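Local coordinates for cytoplasmic export protein 1 (Saccharomyces cerevisiae, PDB 3VWA) that belongs to the nuclear tRNA export machinery and may collect tRNAs from export receptors at the nuclear pore complex and pass aminoacylated ones to the translation machinery, at residues Gln387-Ser392 and Leu421-Lys426. Residues are numbered along the deposited sequence; the frame is centred on the assembly and turned at random.
Sequences QGLTDS and LRFLAK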
loop_
_atom_site.group_PDB
_atom_site.type_symbol
_atom_site.label_atom_id
_atom_site.label_comp_id
_atom_site.label_asym_id
_atom_site.label_seq_id
_atom_site.Cartn_x
_atom_site.Cartn_y
_atom_site.Cartn_z
ATOM N N GLN A 387 -15.569 18.165 15.284
ATOM C CA GLN A 387 -15.153 19.437 15.898
ATOM C C GLN A 387 -14.584 20.337 14.839
ATOM O O GLN A 387 -14.558 21.559 15.011
ATOM C CB GLN A 387 -14.098 19.222 17.006
ATOM C CG GLN A 387 -14.595 18.488 18.243
ATOM C CD GLN A 387 -16.074 18.740 18.524
ATOM O OE1 GLN A 387 -16.438 19.576 19.336
ATOM N NE2 GLN A 387 -16.935 18.001 17.841
ATOM N N GLY A 388 -14.121 19.757 13.738
ATOM C CA GLY A 388 -13.703 20.619 12.592
ATOM C C GLY A 388 -14.747 21.701 12.274
ATOM O O GLY A 388 -14.419 22.785 11.762
ATOM N N LEU A 389 -16.011 21.437 12.612
ATOM C CA LEU A 389 -17.072 22.407 12.217
ATOM C C LEU A 389 -17.051 23.641 13.046
ATOM O O LEU A 389 -17.584 24.684 12.639
ATOM C CB LEU A 389 -18.489 21.806 12.283
ATOM C CG LEU A 389 -18.826 20.720 11.285
ATOM C CD1 LEU A 389 -20.172 20.117 11.709
ATOM C CD2 LEU A 389 -18.892 21.277 9.863
ATOM N N THR A 390 -16.404 23.529 14.207
ATOM C CA THR A 390 -16.414 24.613 15.168
ATOM C C THR A 390 -15.069 25.317 15.248
ATOM O O THR A 390 -14.896 26.204 16.070
ATOM C CB THR A 390 -16.856 24.134 16.574
ATOM O OG1 THR A 390 -15.874 23.239 17.108
ATOM C CG2 THR A 390 -18.214 23.433 16.524
ATOM N N ASP A 391 -14.126 24.924 14.394
ATOM C CA ASP A 391 -12.797 25.540 14.291
ATOM C C ASP A 391 -12.928 26.985 13.782
ATOM O O ASP A 391 -13.897 27.311 13.105
ATOM C CB ASP A 391 -11.940 24.710 13.328
ATOM C CG ASP A 391 -10.452 25.105 13.332
ATOM O OD1 ASP A 391 -9.704 24.609 14.177
ATOM O OD2 ASP A 391 -10.021 25.879 12.465
ATOM N N SER A 392 -11.934 27.840 14.089
ATOM C CA SER A 392 -12.012 29.257 13.795
ATOM C C SER A 392 -11.742 29.556 12.356
ATOM O O SER A 392 -12.163 30.590 11.863
ATOM C CB SER A 392 -11.059 30.082 14.697
ATOM O OG SER A 392 -9.684 29.869 14.371
ATOM N N LEU A 421 -27.561 16.708 13.087
ATOM C CA LEU A 421 -28.384 17.862 12.750
ATOM C C LEU A 421 -28.238 19.053 13.714
ATOM O O LEU A 421 -28.512 20.192 13.291
ATOM C CB LEU A 421 -29.856 17.491 12.658
ATOM C CG LEU A 421 -30.189 16.481 11.560
ATOM C CD1 LEU A 421 -31.485 15.747 11.870
ATOM C CD2 LEU A 421 -30.245 17.244 10.242
ATOM N N ARG A 422 -27.850 18.808 14.984
ATOM C CA ARG A 422 -27.571 19.937 15.932
ATOM C C ARG A 422 -26.371 20.737 15.452
ATOM O O ARG A 422 -26.385 21.970 15.495
ATOM C CB ARG A 422 -27.355 19.475 17.392
ATOM C CG ARG A 422 -28.606 18.825 18.023
ATOM C CD ARG A 422 -28.289 18.198 19.390
ATOM N NE ARG A 422 -29.344 17.239 19.772
ATOM C CZ ARG A 422 -30.404 17.510 20.548
ATOM N NH1 ARG A 422 -30.591 18.716 21.013
ATOM N NH2 ARG A 422 -31.298 16.571 20.840
ATOM N N PHE A 423 -25.358 20.036 14.936
ATOM C CA PHE A 423 -24.206 20.699 14.324
ATOM C C PHE A 423 -24.634 21.491 13.078
ATOM O O PHE A 423 -24.207 22.633 12.880
ATOM C CB PHE A 423 -23.139 19.670 13.914
ATOM C CG PHE A 423 -22.321 19.114 15.057
ATOM C CD1 PHE A 423 -22.567 17.809 15.540
ATOM C CD2 PHE A 423 -21.288 19.857 15.617
ATOM C CE1 PHE A 423 -21.820 17.251 16.588
ATOM C CE2 PHE A 423 -20.532 19.327 16.678
ATOM C CZ PHE A 423 -20.793 18.027 17.172
ATOM N N LEU A 424 -25.457 20.872 12.234
ATOM C CA LEU A 424 -25.834 21.491 10.960
ATOM C C LEU A 424 -26.729 22.710 11.169
ATOM O O LEU A 424 -26.610 23.673 10.444
ATOM C CB LEU A 424 -26.494 20.478 10.004
ATOM C CG LEU A 424 -25.582 19.325 9.539
ATOM C CD1 LEU A 424 -26.365 18.128 9.009
ATOM C CD2 LEU A 424 -24.591 19.814 8.482
ATOM N N ALA A 425 -27.607 22.661 12.165
ATOM C CA ALA A 425 -28.414 23.807 12.544
ATOM C C ALA A 425 -27.533 24.998 12.908
ATOM O O ALA A 425 -27.891 26.136 12.624
ATOM C CB ALA A 425 -29.364 23.463 13.680
ATOM N N LYS A 426 -26.364 24.732 13.496
ATOM C CA LYS A 426 -25.435 25.802 13.790
ATOM C C LYS A 426 -24.719 26.314 12.559
ATOM O O LYS A 426 -24.669 27.496 12.336
ATOM C CB LYS A 426 -24.422 25.396 14.852
ATOM C CG LYS A 426 -23.788 26.628 15.466
ATOM C CD LYS A 426 -22.476 26.343 16.178
ATOM C CE LYS A 426 -21.620 27.611 16.309
ATOM N NZ LYS A 426 -20.184 27.177 16.368
#
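F423 reaches from helix 413-427 to L389 and Q387 where helix 374-387 gives way to a turn, the phenyl ring lying beside both side chains. Methyl CD1 of L389 sits 3.7 Å from F423 CB and also lies near CG and CD2, so the leucine packs against the root of the aromatic side chain. At the far end of the ring, NE2 of the Q387 amide comes to 3.9 Å from F423 CZ; the approach is oblique, with the amide plane turned 78° from the ring. The Q387 chain starts away from helix 413-427, and its bend at chi2 (-31°) brings the amide back over to the phenylalanine. One turn further along that helix, the long, extended K426 side chain leads its NZ to 4.2 Å from CG2 of T390, a loose contact on the exposed surface. No hydrogen bond joins the two segments. With an alanine at F423, L389 CD1 and the Q387 amide would probably lose their shared partner, leaving a gap between the two segments. Behind this first shell, the carbonyl of Q387 takes two bonds, one from the backbone N of T390 and one from its OG1 (3.0 Å), the latter on a lone pair in the carbonyl plane; together they tie T390 back to Q387, consistent with a firm turn around L389. D391 extends the turn's ties, forming a salt bridge with R355. This turn, within the first HEAT repeat, leads from helix 374-387 into helix 394-407, whose T400 and L401 also pack on L389, while L424 of helix 413-427 touches L401 and helix 433-446, in the stacked-helix manner of a HEAT solenoid.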